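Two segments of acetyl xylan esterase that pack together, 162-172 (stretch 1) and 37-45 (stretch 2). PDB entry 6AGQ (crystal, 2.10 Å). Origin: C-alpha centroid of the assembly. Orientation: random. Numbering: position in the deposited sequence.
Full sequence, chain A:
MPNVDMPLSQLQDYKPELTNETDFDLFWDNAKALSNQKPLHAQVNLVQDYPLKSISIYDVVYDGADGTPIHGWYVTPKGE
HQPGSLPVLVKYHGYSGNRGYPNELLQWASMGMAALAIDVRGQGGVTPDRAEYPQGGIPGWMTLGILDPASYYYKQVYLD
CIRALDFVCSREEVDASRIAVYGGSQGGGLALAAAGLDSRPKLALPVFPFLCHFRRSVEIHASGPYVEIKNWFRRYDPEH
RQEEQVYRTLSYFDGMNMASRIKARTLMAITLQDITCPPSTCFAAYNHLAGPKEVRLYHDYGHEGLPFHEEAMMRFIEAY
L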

# COMPACT_ATOMS: atom_id res chain seq x y z
N ILE A 162 22.19 -32.03 11.80
CA ILE A 162 23.44 -32.73 12.17
C ILE A 162 23.44 -34.13 11.54
O ILE A 162 24.48 -34.68 11.07
CB ILE A 162 23.57 -32.81 13.72
CG1 ILE A 162 24.04 -31.43 14.27
CG2 ILE A 162 24.52 -33.95 14.19
CD1 ILE A 162 23.78 -31.30 15.78
N ARG A 163 22.26 -34.73 11.53
CA ARG A 163 22.12 -36.01 10.86
C ARG A 163 22.33 -35.94 9.33
O ARG A 163 22.76 -36.95 8.76
CB ARG A 163 20.79 -36.65 11.26
CG ARG A 163 20.82 -37.06 12.72
CD ARG A 163 19.43 -37.30 13.26
NE ARG A 163 18.92 -38.61 12.84
CZ ARG A 163 19.24 -39.78 13.37
NH1 ARG A 163 20.10 -39.89 14.40
NH2 ARG A 163 18.66 -40.87 12.86
N ALA A 164 22.10 -34.79 8.69
CA ALA A 164 22.57 -34.58 7.32
C ALA A 164 24.11 -34.69 7.18
O ALA A 164 24.63 -35.15 6.19
CB ALA A 164 22.09 -33.25 6.78
N LEU A 165 24.85 -34.26 8.19
CA LEU A 165 26.32 -34.46 8.17
C LEU A 165 26.65 -35.94 8.36
O LEU A 165 27.58 -36.41 7.72
CB LEU A 165 27.02 -33.66 9.24
CG LEU A 165 26.62 -32.19 9.35
CD1 LEU A 165 27.19 -31.57 10.64
CD2 LEU A 165 27.02 -31.42 8.10
N ASP A 166 25.90 -36.67 9.20
CA ASP A 166 26.01 -38.17 9.32
C ASP A 166 25.73 -38.81 7.96
O ASP A 166 26.38 -39.77 7.59
CB ASP A 166 24.99 -38.84 10.33
CG ASP A 166 25.12 -38.37 11.82
OD1 ASP A 166 26.13 -37.75 12.19
OD2 ASP A 166 24.19 -38.65 12.64
N PHE A 167 24.72 -38.34 7.24
CA PHE A 167 24.44 -38.90 5.91
C PHE A 167 25.61 -38.67 4.94
O PHE A 167 26.09 -39.65 4.32
CB PHE A 167 23.18 -38.37 5.26
CG PHE A 167 22.96 -38.88 3.84
CD1 PHE A 167 22.44 -40.14 3.61
CD2 PHE A 167 23.35 -38.09 2.72
CE1 PHE A 167 22.28 -40.61 2.30
CE2 PHE A 167 23.18 -38.53 1.41
CZ PHE A 167 22.64 -39.80 1.20
N VAL A 168 26.07 -37.43 4.79
CA VAL A 168 27.13 -37.24 3.83
C VAL A 168 28.39 -37.99 4.24
O VAL A 168 29.09 -38.50 3.36
CB VAL A 168 27.43 -35.77 3.43
CG1 VAL A 168 26.21 -35.16 2.76
CG2 VAL A 168 27.97 -34.89 4.56
N CYS A 169 28.68 -38.07 5.55
CA CYS A 169 29.88 -38.82 6.01
C CYS A 169 29.78 -40.34 5.81
O CYS A 169 30.77 -41.01 5.56
CB CYS A 169 30.19 -38.52 7.46
SG CYS A 169 30.82 -36.85 7.63
N SER A 170 28.56 -40.86 5.86
CA SER A 170 28.33 -42.25 5.42
C SER A 170 28.53 -42.54 3.92
O SER A 170 28.61 -43.73 3.55
CB SER A 170 26.92 -42.69 5.81
OG SER A 170 25.98 -42.17 4.88
N ARG A 171 28.61 -41.53 3.04
CA ARG A 171 28.89 -41.80 1.60
C ARG A 171 30.37 -42.10 1.45
O ARG A 171 31.21 -41.36 1.92
CB ARG A 171 28.49 -40.63 0.68
CG ARG A 171 27.04 -40.13 0.84
CD ARG A 171 26.00 -41.21 0.50
NE ARG A 171 25.58 -41.99 1.67
CZ ARG A 171 24.84 -43.10 1.66
NH1 ARG A 171 24.39 -43.61 0.54
NH2 ARG A 171 24.51 -43.67 2.81
N GLU A 172 30.70 -43.21 0.80
CA GLU A 172 32.10 -43.62 0.73
C GLU A 172 32.96 -42.68 -0.13
O GLU A 172 34.11 -42.44 0.18
CB GLU A 172 32.22 -45.08 0.30
CG GLU A 172 31.64 -46.03 1.37
CD GLU A 172 32.47 -46.15 2.67
OE1 GLU A 172 33.70 -45.80 2.72
OE2 GLU A 172 31.87 -46.63 3.67
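Stretch 2 (37-45) QKPLHAQVN

Stretch 1 is helical from Ile162 toward its C-terminal end, then runs out as loop; stretch 2 is loop through Ala42 and strand from Gln43 to Asn45. The two segments advance in the same general sense, so later residues of one meet later residues of the other, with the CA atoms of Phe167 and Ala42 7.3 Å apart.

Arg163 sets the polar end. Its NH1 and NH2 each donate to Lys38 O, both at 3.0 Å, and NH2 adds a weak bond to Pro39 O at 3.2 Å. These carbonyls lie at the guanidinium edge, while Leu40 CD1 covers one face, 3.9 Å from Arg163 NH2: a single arginine thus fixes a loop backbone and supports an apolar side chain.

Ala164 and Leu165 point away. Asp166 returns, its CB 3.7 Å from Leu40 CD1, and Leu40 CD2 reaches the backbone at Phe167 N, 3.5 Å away. The Phe167 ring then offers its edge, CD1 to Ala42 CB at 3.9 Å and CE1 to Val44 CG2 at 3.8 Å.

Val168 turns away again, as helical periodicity requires. Past it, Ser170 OG accepts from Arg171 NE (3.2 Å) and NH2 (2.9 Å), bracing a guanidinium whose NH1 lies 3.7 Å from Val44 CG2.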

# COMPACT_ATOMS: atom_id res chain seq x y z
N GLN A 37 21.60 -42.79 19.38
CA GLN A 37 20.92 -44.10 19.51
C GLN A 37 20.02 -44.42 18.33
O GLN A 37 19.30 -45.43 18.38
CB GLN A 37 19.93 -44.19 20.73
CG GLN A 37 20.23 -43.48 22.05
CD GLN A 37 21.51 -43.93 22.73
OE1 GLN A 37 21.68 -43.69 23.93
NE2 GLN A 37 22.43 -44.55 21.99
N LYS A 38 19.94 -43.53 17.34
CA LYS A 38 18.93 -43.72 16.28
C LYS A 38 19.68 -43.88 15.00
O LYS A 38 20.21 -42.91 14.49
CB LYS A 38 17.95 -42.55 16.20
CG LYS A 38 16.52 -43.02 16.14
CD LYS A 38 16.05 -43.57 17.49
CE LYS A 38 14.77 -44.36 17.30
NZ LYS A 38 13.69 -43.49 16.72
N PRO A 39 19.74 -45.11 14.49
CA PRO A 39 20.33 -45.30 13.16
C PRO A 39 19.65 -44.39 12.08
O PRO A 39 18.46 -44.03 12.20
CB PRO A 39 20.07 -46.77 12.86
CG PRO A 39 19.88 -47.40 14.20
CD PRO A 39 19.15 -46.37 15.01
N LEU A 40 20.43 -44.03 11.07
CA LEU A 40 19.95 -43.19 9.96
C LEU A 40 18.93 -43.88 9.07
O LEU A 40 17.95 -43.26 8.65
CB LEU A 40 21.13 -42.63 9.13
CG LEU A 40 21.39 -41.13 9.34
CD1 LEU A 40 21.95 -40.87 10.74
CD2 LEU A 40 22.33 -40.63 8.26
N HIS A 41 19.14 -45.16 8.79
CA HIS A 41 18.33 -45.95 7.86
C HIS A 41 18.22 -45.29 6.45
O HIS A 41 17.17 -45.40 5.76
CB HIS A 41 16.94 -46.26 8.43
CG HIS A 41 16.92 -47.21 9.59
ND1 HIS A 41 17.79 -48.27 9.71
CD2 HIS A 41 16.06 -47.31 10.64
CE1 HIS A 41 17.50 -48.95 10.81
NE2 HIS A 41 16.45 -48.39 11.38
N ALA A 42 19.32 -44.66 6.01
CA ALA A 42 19.43 -44.03 4.69
C ALA A 42 18.92 -44.93 3.53
O ALA A 42 19.34 -46.06 3.38
CB ALA A 42 20.86 -43.60 4.43
N GLN A 43 17.97 -44.43 2.75
CA GLN A 43 17.59 -45.03 1.49
C GLN A 43 17.98 -44.02 0.41
O GLN A 43 17.81 -42.79 0.55
CB GLN A 43 16.10 -45.36 1.40
CG GLN A 43 15.51 -46.28 2.50
CD GLN A 43 13.96 -46.27 2.50
OE1 GLN A 43 13.32 -45.82 3.46
NE2 GLN A 43 13.35 -46.75 1.39
N VAL A 44 18.55 -44.53 -0.66
CA VAL A 44 18.93 -43.72 -1.77
C VAL A 44 18.34 -44.34 -3.07
O VAL A 44 18.23 -45.54 -3.20
CB VAL A 44 20.44 -43.64 -1.71
CG1 VAL A 44 20.99 -43.00 -2.93
CG2 VAL A 44 20.87 -42.86 -0.46
N ASN A 45 18.02 -43.53 -4.05
CA ASN A 45 17.39 -44.01 -5.30
C ASN A 45 17.84 -43.11 -6.48
O ASN A 45 17.56 -41.93 -6.48
CB ASN A 45 15.87 -43.91 -5.07
CG ASN A 45 15.04 -44.02 -6.31
OD1 ASN A 45 15.47 -44.56 -7.32
ND2 ASN A 45 13.81 -43.53 -6.23